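Epidermin biosynthesis protein EpiD (Staphylococcus aureus, PDB 3QJG) binds flavin mononucleotide and, as in the flavoprotein decarboxylases of lantibiotic biosynthesis, probably oxidatively decarboxylates the C-terminal cysteine of the epidermin precursor peptide. Local coordinates at residues L12-S18 with I82-T86; E27-F32 with V171-I175; D33-A39 with C56-Y60; I90-N95 with N132-L136. The contacts are given in a common frame with arbitrary orientation. Residues are numbered along the deposited sequence.

Interaction 1. Residues L12-S18 with I82-T86. With FMN (flavin mononucleotide), chain M.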
# COMPACT_ATOMS: atom_id res chain seq x y z
N LEU A 12 30.21 8.01 -1.48
CA LEU A 12 30.28 6.58 -1.18
C LEU A 12 29.70 5.77 -2.34
O LEU A 12 28.64 6.07 -2.78
CB LEU A 12 29.39 6.24 -0.00
CG LEU A 12 29.70 6.86 1.32
CD1 LEU A 12 28.65 6.48 2.30
CD2 LEU A 12 31.09 6.38 1.66
N CYS A 13 30.34 4.71 -2.73
CA CYS A 13 29.80 3.88 -3.79
C CYS A 13 29.39 2.49 -3.25
O CYS A 13 29.58 2.18 -2.05
CB CYS A 13 30.83 3.78 -4.89
SG CYS A 13 31.27 5.32 -5.74
N GLY A 14 28.88 1.64 -4.13
CA GLY A 14 28.39 0.30 -3.81
C GLY A 14 29.41 -0.81 -3.56
O GLY A 14 29.68 -1.70 -4.42
N SER A 15 29.94 -0.78 -2.36
CA SER A 15 31.02 -1.68 -1.92
C SER A 15 30.88 -1.86 -0.43
O SER A 15 30.41 -0.94 0.26
CB SER A 15 32.39 -1.01 -2.24
OG SER A 15 33.51 -1.73 -1.76
N VAL A 16 31.35 -2.99 0.09
CA VAL A 16 31.24 -3.24 1.50
C VAL A 16 32.15 -2.30 2.32
O VAL A 16 31.85 -2.02 3.45
CB VAL A 16 31.48 -4.73 1.89
CG1 VAL A 16 31.53 -4.86 3.44
CG2 VAL A 16 30.37 -5.59 1.35
N ASN A 17 33.24 -1.84 1.73
CA ASN A 17 34.11 -0.87 2.39
C ASN A 17 33.44 0.47 2.76
O ASN A 17 33.88 1.12 3.72
CB ASN A 17 35.47 -0.69 1.69
CG ASN A 17 36.54 -1.74 2.15
OD1 ASN A 17 36.41 -2.37 3.22
ND2 ASN A 17 37.58 -1.93 1.35
N SER A 18 32.32 0.81 2.13
CA SER A 18 31.49 1.94 2.60
C SER A 18 31.03 1.85 4.03
O SER A 18 30.71 2.84 4.65
CB SER A 18 30.28 2.12 1.70
OG SER A 18 30.71 2.69 0.47
N ILE A 82 35.95 10.43 -3.90
CA ILE A 82 35.15 9.24 -4.02
C ILE A 82 35.81 8.09 -3.22
O ILE A 82 36.91 7.61 -3.57
CB ILE A 82 34.89 8.87 -5.48
CG1 ILE A 82 34.54 10.11 -6.30
CG2 ILE A 82 33.78 7.85 -5.55
CD1 ILE A 82 34.31 9.84 -7.73
N LEU A 83 35.16 7.67 -2.14
CA LEU A 83 35.75 6.68 -1.23
C LEU A 83 34.65 5.87 -0.52
O LEU A 83 33.84 6.45 0.23
CB LEU A 83 36.63 7.37 -0.17
CG LEU A 83 37.53 6.40 0.58
CD1 LEU A 83 38.74 7.06 1.22
CD2 LEU A 83 36.74 5.59 1.60
N PRO A 84 34.59 4.56 -0.78
CA PRO A 84 35.30 3.75 -1.80
C PRO A 84 34.75 4.03 -3.19
O PRO A 84 33.54 4.25 -3.31
CB PRO A 84 34.94 2.33 -1.44
CG PRO A 84 33.60 2.47 -0.68
CD PRO A 84 33.67 3.74 0.03
N ALA A 85 35.59 3.92 -4.21
CA ALA A 85 35.25 4.20 -5.55
C ALA A 85 35.19 2.88 -6.25
O ALA A 85 36.23 2.22 -6.32
CB ALA A 85 36.32 5.11 -6.25
N THR A 86 33.99 2.54 -6.75
CA THR A 86 33.75 1.40 -7.57
C THR A 86 34.26 1.62 -8.95
O THR A 86 34.35 2.78 -9.44
CB THR A 86 32.25 1.10 -7.73
OG1 THR A 86 31.54 2.27 -8.18
CG2 THR A 86 31.66 0.62 -6.41
N1 FMN M . 32.01 -2.99 -7.02
C2 FMN M . 33.23 -2.35 -6.97
O2 FMN M . 33.64 -1.76 -7.96
N3 FMN M . 33.99 -2.41 -5.85
C4 FMN M . 33.57 -3.10 -4.75
O4 FMN M . 34.33 -3.11 -3.81
C4A FMN M . 32.35 -3.76 -4.76
N5 FMN M . 31.88 -4.46 -3.67
C5A FMN M . 30.65 -5.04 -3.72
C6 FMN M . 30.20 -5.78 -2.64
C7 FMN M . 28.95 -6.37 -2.69
C7M FMN M . 28.40 -7.16 -1.53
C8 FMN M . 28.17 -6.24 -3.84
C8M FMN M . 26.82 -6.90 -3.98
C9 FMN M . 28.64 -5.54 -4.93
C9A FMN M . 29.88 -4.93 -4.89
N10 FMN M . 30.36 -4.25 -6.01
C10 FMN M . 31.58 -3.67 -5.93
C1' FMN M . 29.59 -4.10 -7.29
C2' FMN M . 28.98 -2.70 -7.39
O2' FMN M . 28.24 -2.40 -6.19
C3' FMN M . 28.19 -2.68 -8.65
O3' FMN M . 29.03 -2.82 -9.81
C4' FMN M . 27.35 -1.40 -8.75
O4' FMN M . 26.71 -1.33 -10.01
C5' FMN M . 28.17 -0.16 -8.67
O5' FMN M . 27.24 0.91 -8.55
P FMN M . 27.70 2.37 -8.07
O1P FMN M . 26.67 3.33 -8.57
O2P FMN M . 29.05 2.66 -8.65
O3P FMN M . 27.68 2.63 -6.62

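Interaction 2. Residues E27-F32 with V171-I175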
# COMPACT_ATOMS: atom_id res chain seq x y z
N GLU A 27 37.99 11.25 11.17
CA GLU A 27 39.34 11.71 10.98
C GLU A 27 39.43 12.97 10.10
O GLU A 27 40.26 13.81 10.32
CB GLU A 27 40.23 10.58 10.41
CG GLU A 27 40.47 9.37 11.34
CD GLU A 27 40.83 9.75 12.81
OE1 GLU A 27 40.08 9.36 13.73
OE2 GLU A 27 41.87 10.41 13.02
N LEU A 28 38.59 13.05 9.06
CA LEU A 28 38.50 14.24 8.21
C LEU A 28 38.01 15.46 9.01
O LEU A 28 38.43 16.57 8.72
CB LEU A 28 37.65 13.92 7.02
CG LEU A 28 38.39 13.02 6.02
CD1 LEU A 28 37.42 12.35 5.06
CD2 LEU A 28 39.37 13.84 5.25
N LYS A 29 37.19 15.25 10.04
CA LYS A 29 36.79 16.33 10.93
C LYS A 29 37.94 17.06 11.65
O LYS A 29 37.76 18.19 12.02
CB LYS A 29 35.70 15.87 11.90
CG LYS A 29 34.30 15.93 11.24
CD LYS A 29 33.56 17.10 11.85
CE LYS A 29 32.67 17.80 10.92
NZ LYS A 29 32.32 19.08 11.58
N SER A 30 39.10 16.45 11.79
CA SER A 30 40.28 17.16 12.31
C SER A 30 40.91 18.13 11.30
O SER A 30 41.52 19.09 11.72
CB SER A 30 41.34 16.17 12.78
OG SER A 30 41.87 15.46 11.67
N LYS A 31 40.75 17.89 9.98
CA LYS A 31 41.28 18.78 8.94
C LYS A 31 40.24 19.72 8.33
O LYS A 31 40.60 20.79 7.86
CB LYS A 31 41.86 17.97 7.81
CG LYS A 31 42.83 18.74 6.97
CD LYS A 31 43.06 18.05 5.63
CE LYS A 31 44.40 18.39 5.03
NZ LYS A 31 44.60 17.61 3.76
N PHE A 32 38.98 19.33 8.33
CA PHE A 32 37.96 20.06 7.56
C PHE A 32 36.83 20.55 8.44
O PHE A 32 36.48 19.91 9.41
CB PHE A 32 37.41 19.15 6.49
CG PHE A 32 38.36 18.85 5.39
CD1 PHE A 32 38.59 19.77 4.38
CD2 PHE A 32 39.03 17.64 5.36
CE1 PHE A 32 39.48 19.48 3.33
CE2 PHE A 32 39.91 17.33 4.31
CZ PHE A 32 40.15 18.25 3.30
N VAL A 171 44.30 9.14 3.40
CA VAL A 171 43.32 9.99 2.75
C VAL A 171 43.63 11.43 3.11
O VAL A 171 43.69 12.27 2.23
CB VAL A 171 41.86 9.59 3.20
CG1 VAL A 171 40.81 10.53 2.55
CG2 VAL A 171 41.59 8.12 2.86
N LEU A 172 43.82 11.72 4.41
CA LEU A 172 44.12 13.10 4.86
C LEU A 172 45.34 13.68 4.15
O LEU A 172 45.34 14.85 3.77
CB LEU A 172 44.40 13.17 6.36
CG LEU A 172 43.19 13.31 7.26
CD1 LEU A 172 43.58 13.42 8.69
CD2 LEU A 172 42.42 14.57 6.90
N GLU A 173 46.37 12.84 3.98
CA GLU A 173 47.63 13.25 3.33
C GLU A 173 47.51 13.41 1.83
O GLU A 173 48.32 14.10 1.24
CB GLU A 173 48.76 12.24 3.61
CG GLU A 173 49.17 12.26 5.03
CD GLU A 173 50.37 11.41 5.31
OE1 GLU A 173 50.97 11.66 6.36
OE2 GLU A 173 50.69 10.51 4.51
N PHE A 174 46.55 12.74 1.21
CA PHE A 174 46.47 12.75 -0.26
C PHE A 174 45.67 13.97 -0.68
O PHE A 174 45.82 14.45 -1.78
CB PHE A 174 45.83 11.47 -0.77
CG PHE A 174 45.89 11.27 -2.29
CD1 PHE A 174 47.10 10.95 -2.93
CD2 PHE A 174 44.73 11.35 -3.07
CE1 PHE A 174 47.14 10.73 -4.32
CE2 PHE A 174 44.76 11.16 -4.44
CZ PHE A 174 45.97 10.85 -5.08
N ILE A 175 44.79 14.49 0.18
CA ILE A 175 43.89 15.56 -0.28
C ILE A 175 44.33 16.91 0.29
O ILE A 175 43.76 17.92 -0.12
CB ILE A 175 42.36 15.26 -0.02
CG1 ILE A 175 41.97 15.43 1.43
CG2 ILE A 175 42.02 13.87 -0.39
CD1 ILE A 175 40.57 14.88 1.75
OXT ILE A 175 45.24 17.03 1.14

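Interaction 3. Residues D33-A39 with C56-Y60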
# COMPACT_ATOMS: atom_id res chain seq x y z
N ASP A 33 36.27 21.71 8.12
CA ASP A 33 35.15 22.23 8.90
C ASP A 33 33.94 21.30 8.80
O ASP A 33 33.57 20.65 9.74
CB ASP A 33 34.76 23.65 8.45
CG ASP A 33 33.85 24.34 9.44
OD1 ASP A 33 33.59 23.76 10.52
OD2 ASP A 33 33.38 25.47 9.16
N GLU A 34 33.33 21.23 7.63
CA GLU A 34 32.21 20.31 7.42
C GLU A 34 32.75 19.10 6.71
O GLU A 34 33.56 19.23 5.80
CB GLU A 34 31.10 20.90 6.55
CG GLU A 34 30.18 21.90 7.24
CD GLU A 34 29.09 22.41 6.27
OE1 GLU A 34 28.93 21.86 5.14
OE2 GLU A 34 28.37 23.34 6.63
N VAL A 35 32.27 17.92 7.12
CA VAL A 35 32.51 16.71 6.33
C VAL A 35 31.11 16.21 6.01
O VAL A 35 30.35 15.89 6.92
CB VAL A 35 33.27 15.62 7.10
CG1 VAL A 35 33.33 14.33 6.26
CG2 VAL A 35 34.70 16.10 7.50
N ASN A 36 30.77 16.17 4.72
CA ASN A 36 29.44 15.85 4.22
C ASN A 36 29.53 14.61 3.38
O ASN A 36 30.61 14.24 2.92
CB ASN A 36 28.93 16.98 3.31
CG ASN A 36 28.79 18.30 4.09
OD1 ASN A 36 28.33 18.25 5.20
ND2 ASN A 36 29.23 19.45 3.52
N VAL A 37 28.38 13.97 3.16
CA VAL A 37 28.37 12.68 2.54
C VAL A 37 27.23 12.57 1.60
O VAL A 37 26.15 13.09 1.89
CB VAL A 37 28.24 11.60 3.62
CG1 VAL A 37 28.26 10.22 2.99
CG2 VAL A 37 29.39 11.73 4.59
N ILE A 38 27.48 11.88 0.49
CA ILE A 38 26.47 11.46 -0.45
C ILE A 38 26.78 10.03 -0.91
O ILE A 38 27.93 9.71 -1.08
CB ILE A 38 26.43 12.38 -1.72
CG1 ILE A 38 25.25 12.02 -2.65
CG2 ILE A 38 27.78 12.38 -2.50
CD1 ILE A 38 25.05 13.04 -3.84
N ALA A 39 25.76 9.22 -1.13
CA ALA A 39 25.96 7.86 -1.72
C ALA A 39 25.47 7.78 -3.12
O ALA A 39 24.52 8.48 -3.46
CB ALA A 39 25.25 6.85 -0.92
N CYS A 56 28.62 12.80 10.15
CA CYS A 56 28.75 13.84 9.14
C CYS A 56 27.91 15.06 9.46
O CYS A 56 27.13 15.14 10.47
CB CYS A 56 28.50 13.30 7.74
SG CYS A 56 26.77 12.89 7.31
N ASP A 57 28.13 16.08 8.66
CA ASP A 57 27.41 17.32 8.87
C ASP A 57 26.18 17.27 8.00
O ASP A 57 25.09 17.53 8.49
CB ASP A 57 28.31 18.52 8.64
CG ASP A 57 29.47 18.57 9.63
OD1 ASP A 57 29.25 18.82 10.85
OD2 ASP A 57 30.62 18.32 9.21
N ASN A 58 26.30 16.82 6.74
CA ASN A 58 25.16 16.75 5.90
C ASN A 58 25.22 15.47 5.14
O ASN A 58 26.30 15.08 4.58
CB ASN A 58 25.14 17.89 4.86
CG ASN A 58 24.92 19.22 5.48
OD1 ASN A 58 23.79 19.63 5.68
ND2 ASN A 58 26.00 19.95 5.69
N TYR A 59 24.07 14.80 5.11
CA TYR A 59 23.95 13.64 4.29
C TYR A 59 22.99 14.03 3.18
O TYR A 59 21.84 14.39 3.46
CB TYR A 59 23.48 12.44 5.10
CG TYR A 59 23.21 11.25 4.22
CD1 TYR A 59 24.20 10.70 3.44
CD2 TYR A 59 21.93 10.70 4.15
CE1 TYR A 59 23.94 9.62 2.63
CE2 TYR A 59 21.68 9.61 3.36
CZ TYR A 59 22.69 9.10 2.58
OH TYR A 59 22.39 8.05 1.79
N TYR A 60 23.49 14.05 1.95
CA TYR A 60 22.70 14.49 0.80
C TYR A 60 22.03 13.27 0.31
O TYR A 60 22.70 12.27 -0.04
CB TYR A 60 23.54 15.13 -0.31
CG TYR A 60 24.24 16.41 0.08
CD1 TYR A 60 23.51 17.51 0.56
CD2 TYR A 60 25.64 16.50 0.09
CE1 TYR A 60 24.14 18.66 0.99
CE2 TYR A 60 26.29 17.67 0.52
CZ TYR A 60 25.54 18.74 0.96
OH TYR A 60 26.16 19.90 1.36
O HOH W 1 25.74 22.65 6.71
O HOH W 2 22.94 9.62 -0.77

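Interaction 4. Residues I90-N95 with N132-L136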
# COMPACT_ATOMS: atom_id res chain seq x y z
N ILE A 90 33.95 5.02 -11.51
CA ILE A 90 35.16 5.57 -12.16
C ILE A 90 34.93 5.65 -13.71
O ILE A 90 35.21 6.69 -14.37
CB ILE A 90 36.41 4.72 -11.75
CG1 ILE A 90 36.84 5.09 -10.34
CG2 ILE A 90 37.62 4.82 -12.75
CD1 ILE A 90 37.75 4.08 -9.67
N ASN A 91 34.35 4.58 -14.24
CA ASN A 91 34.15 4.45 -15.67
C ASN A 91 32.98 5.37 -16.17
O ASN A 91 33.00 5.88 -17.32
CB ASN A 91 33.93 3.01 -16.03
CG ASN A 91 35.11 2.15 -15.78
OD1 ASN A 91 36.26 2.56 -16.04
ND2 ASN A 91 34.88 0.96 -15.24
N LYS A 92 31.98 5.55 -15.34
CA LYS A 92 30.93 6.51 -15.66
C LYS A 92 31.54 7.94 -15.66
O LYS A 92 31.29 8.73 -16.59
CB LYS A 92 29.75 6.43 -14.69
CG LYS A 92 28.82 5.20 -14.81
CD LYS A 92 27.40 5.53 -14.75
CE LYS A 92 26.38 4.44 -14.57
NZ LYS A 92 25.20 4.99 -13.72
N ILE A 93 32.29 8.28 -14.60
CA ILE A 93 32.97 9.56 -14.57
C ILE A 93 33.94 9.76 -15.75
O ILE A 93 33.91 10.80 -16.36
CB ILE A 93 33.70 9.83 -13.29
CG1 ILE A 93 32.70 9.87 -12.11
CG2 ILE A 93 34.34 11.19 -13.39
CD1 ILE A 93 33.35 9.74 -10.79
N ALA A 94 34.74 8.74 -16.10
CA ALA A 94 35.68 8.89 -17.18
C ALA A 94 34.88 9.38 -18.37
O ALA A 94 35.40 10.19 -19.11
CB ALA A 94 36.44 7.57 -17.49
N ASN A 95 33.62 8.94 -18.53
CA ASN A 95 32.82 9.15 -19.79
C ASN A 95 31.77 10.24 -19.70
O ASN A 95 30.99 10.44 -20.61
CB ASN A 95 32.15 7.86 -20.18
CG ASN A 95 33.10 6.85 -20.74
OD1 ASN A 95 33.52 6.98 -21.90
ND2 ASN A 95 33.41 5.80 -19.96
N ASN A 132 40.41 4.43 -18.57
CA ASN A 132 39.64 5.48 -17.93
C ASN A 132 40.36 6.14 -16.79
O ASN A 132 40.26 7.35 -16.62
CB ASN A 132 38.27 4.92 -17.51
CG ASN A 132 37.31 4.82 -18.67
OD1 ASN A 132 37.53 5.44 -19.69
ND2 ASN A 132 36.21 4.06 -18.51
N ILE A 133 41.06 5.37 -15.97
CA ILE A 133 41.93 5.94 -14.94
C ILE A 133 43.00 6.86 -15.54
O ILE A 133 43.19 7.97 -15.04
CB ILE A 133 42.59 4.84 -14.10
CG1 ILE A 133 41.57 4.23 -13.13
CG2 ILE A 133 43.85 5.39 -13.35
CD1 ILE A 133 41.22 5.13 -11.84
N ARG A 134 43.63 6.45 -16.66
CA ARG A 134 44.63 7.26 -17.36
C ARG A 134 44.08 8.57 -17.90
O ARG A 134 44.74 9.61 -17.79
CB ARG A 134 45.22 6.48 -18.55
CG ARG A 134 46.01 5.24 -18.20
CD ARG A 134 46.80 4.74 -19.44
NE ARG A 134 46.02 3.83 -20.30
CZ ARG A 134 46.06 2.49 -20.23
NH1 ARG A 134 46.84 1.84 -19.35
NH2 ARG A 134 45.32 1.78 -21.07
N LEU A 135 42.89 8.49 -18.52
CA LEU A 135 42.12 9.67 -18.95
C LEU A 135 41.71 10.57 -17.78
O LEU A 135 41.79 11.80 -17.82
CB LEU A 135 40.83 9.19 -19.60
CG LEU A 135 40.51 9.35 -21.06
CD1 LEU A 135 41.56 8.75 -22.03
CD2 LEU A 135 39.05 8.78 -21.32
N LEU A 136 41.24 9.98 -16.72
CA LEU A 136 40.89 10.81 -15.56
C LEU A 136 42.14 11.61 -15.10
O LEU A 136 42.06 12.84 -14.86
CB LEU A 136 40.26 9.96 -14.48
CG LEU A 136 38.80 9.54 -14.71
CD1 LEU A 136 38.36 8.54 -13.58
CD2 LEU A 136 37.79 10.77 -14.72
O HOH W 3 35.35 4.01 -21.52

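Interaction 1. Residues L12-S18 with I82-T86
This contact forms part of the FMN site of a Rossmann-like flavoprotein fold, where the loop after strand 7-12 meets the C-terminal end of strand 79-85 beside the cofactor. Pro84 follows a cis peptide bond, and its compact ring fits where the chain turns a corner: Pro84 CG lies 3.1 Å from Ser18 OG and 4.0 Å from Ser15 CB. Its carbonyl receives a weak backbone hydrogen bond (Cys13 N to Pro84 O, 3.3 Å). The small thiol of Cys13 lies between the segments, Cys13 SG 3.6 Å from Ile82 CG2. Ser18 OG donates to Cys13 O at 2.8 Å. Gly14, the centre of an inverse gamma turn, has to be glycine-sized, because a CB would collide with FMN O2'. Its backbone binds the cofactor at both ends: Gly14 N donates to FMN O3P at 2.9 Å, and FMN O2' donates to Gly14 O at a very short 2.4 Å. Ser15 OG donates to FMN O4 of the flavin ring at 2.6 Å. Cys98 and Thr104 of a neighbouring subunit also bind this FMN. Thr86, the N-cap of helix 87-94, adds a second hydrogen bond to the phosphate, Thr86 OG1 donating to FMN O2P at 2.6 Å.

Interaction 2. Residues E27-F32 with V171-I175
The ammonium group of Lys31 ties the C-terminus of the chain to the turn after helix 21-28. The extended side chain crosses to helix 168-174, where Lys31 NZ donates a hydrogen bond to Leu172 O at 2.9 Å and makes a salt bridge to the terminal carboxylate, with Lys31 NZ 2.8 Å from Ile175 OXT. A long, flexible lysine suits this place: it can span the gap and bring a positive charge to a helix C-terminus, where carbonyls lack the amide partners of a further turn and the chain's own carboxylate adds negative charge. Within 27-32, Ser30 OG donates to Glu27 O at 2.7 Å, and the same carbonyl accepts from Ser30 N at 3.2 Å. Leu28 O is likewise shared, accepting from Phe32 N at 2.8 Å and Lys31 N at 3.0 Å in the turn that follows. Lys29 NZ forms a salt bridge with Asp57 and donates to Asp33 O.

Alongside these polar links lies an apolar layer. Leu28 CD2 sits 3.5 Å from Leu172 CD2 and 3.8 Å from Ile175 CD1, while Phe32 CE2 approaches Ile175 CD1 at 3.6 Å. Ile175 continues inward onto Ile81 and Phe116 of the sheet. The segment following one helix thus packs against the C-terminal end of another, both on the same face of the central sheet of a Rossmann-like alpha/beta fold.

Interaction 3. Residues D33-A39 with C56-Y60
Strand 34-39 and the short strand 59-60 are the parallel strands of a beta-alpha-beta unit, and the chain entering the second strand is bonded to the first before regular pairing begins. Cys56 comes first, packing its CB 3.6 Å from Val37 CG2, a fit that a small side chain allows. Asp57 N donates to Val35 O at 2.8 Å, and Asp57 OD2 accepts from Val35 N at 2.7 Å, although the placement of this oxygen is less certain. That carboxylate also forms a salt bridge with Lys29. Asn58 adds a side-chain bond, Asn58 ND2 to Asn36 OD1 at 2.9 Å, while Asn36 ND2 donates to His77. Water 1 connects Asn58 ND2 to Glu34 OE2, and Glu34 is also paired with Lys76. Parallel pairing follows, with Val37 N donating to Asn58 O and Tyr60 N to Val37 O, each at 2.8 Å, around the bridge of Val37 with Tyr59. Tyr59 CD1 lies 4.1 Å from Val37 CG1, and Tyr60 CB lies 4.2 Å from Ile38 CB on the other face. Water 2 joins Tyr60 O to Ala39 N. The chemistry implies an edge strand with little regular backbone pairing, in which carboxylate, carboxamide and water supply much of the remaining bonding.

Interaction 4. Residues I90-N95 with N132-L136
Two helices pack here in a buried contact on one side of the central sheet, helix 87-94 meeting helix 127-138. Their local axes come within 9.2 Å and cross at 51°; the backbones are nearest at Ala94 and Asn132, with CA atoms 5.3 Å apart. The methyl side chain of Ala94 leaves room for this approach. Leu136 fills the neighbouring space: Leu136 CD2 lies 3.7 Å from Ile93 CG2, and Leu136 CD1 3.9 Å from Ile90 CG2. Ile133 joins the same apolar patch, with Ile133 CD1 3.7 Å from Ile90 CG2. These apolar side chains fill the buried space between the two helices and Ile115 of strand 113-120, which both Ile90 and Leu136 touch.

At the other edge the chemistry becomes polar. Asn132 ND2 donates to Asn91 OD1 at 2.9 Å and to water 3 at 3.1 Å; the same water accepts from Asn95 ND2. Asn95 ND2 further donates to Asn91 O at 2.7 Å, a side-chain bond back to the preceding turn. These asparagines lie at subunit boundaries: Asn91 ND2 reaches Gly96 O of the third subunit, and Asn95 packs on its counterparts in the third and fourth subunits. The arrangement is typical of helices flanking the parallel sheet in a Rossmann-like alpha/beta flavoprotein, here with an asparagine cluster facing the oligomer interface.

Overall arrangement
Interaction 1 lies near the chain's centre and touches each of the others. Leu12 N sits 2.9 Å from Ile38 O, a probable hydrogen bond that continues the sheet into interaction 3; Leu83 CD1 packs 3.5 Å from Val171 CG2 of interaction 2; and Ala85 CB meets Ile90 CD1 of interaction 4 at 3.9 Å. Interactions 2 and 3 are linked by the salt bridge from Lys29 NZ to Asp57 OD2, 3.0 Å long. Interactions 3 and 4 lie on opposite sides of the chain's centre, their own centres about 24 Å apart. FMN binds directly at interaction 1, whereas the side chains of Ala39 and Ile90 each stand about 7 Å from a bound FMN.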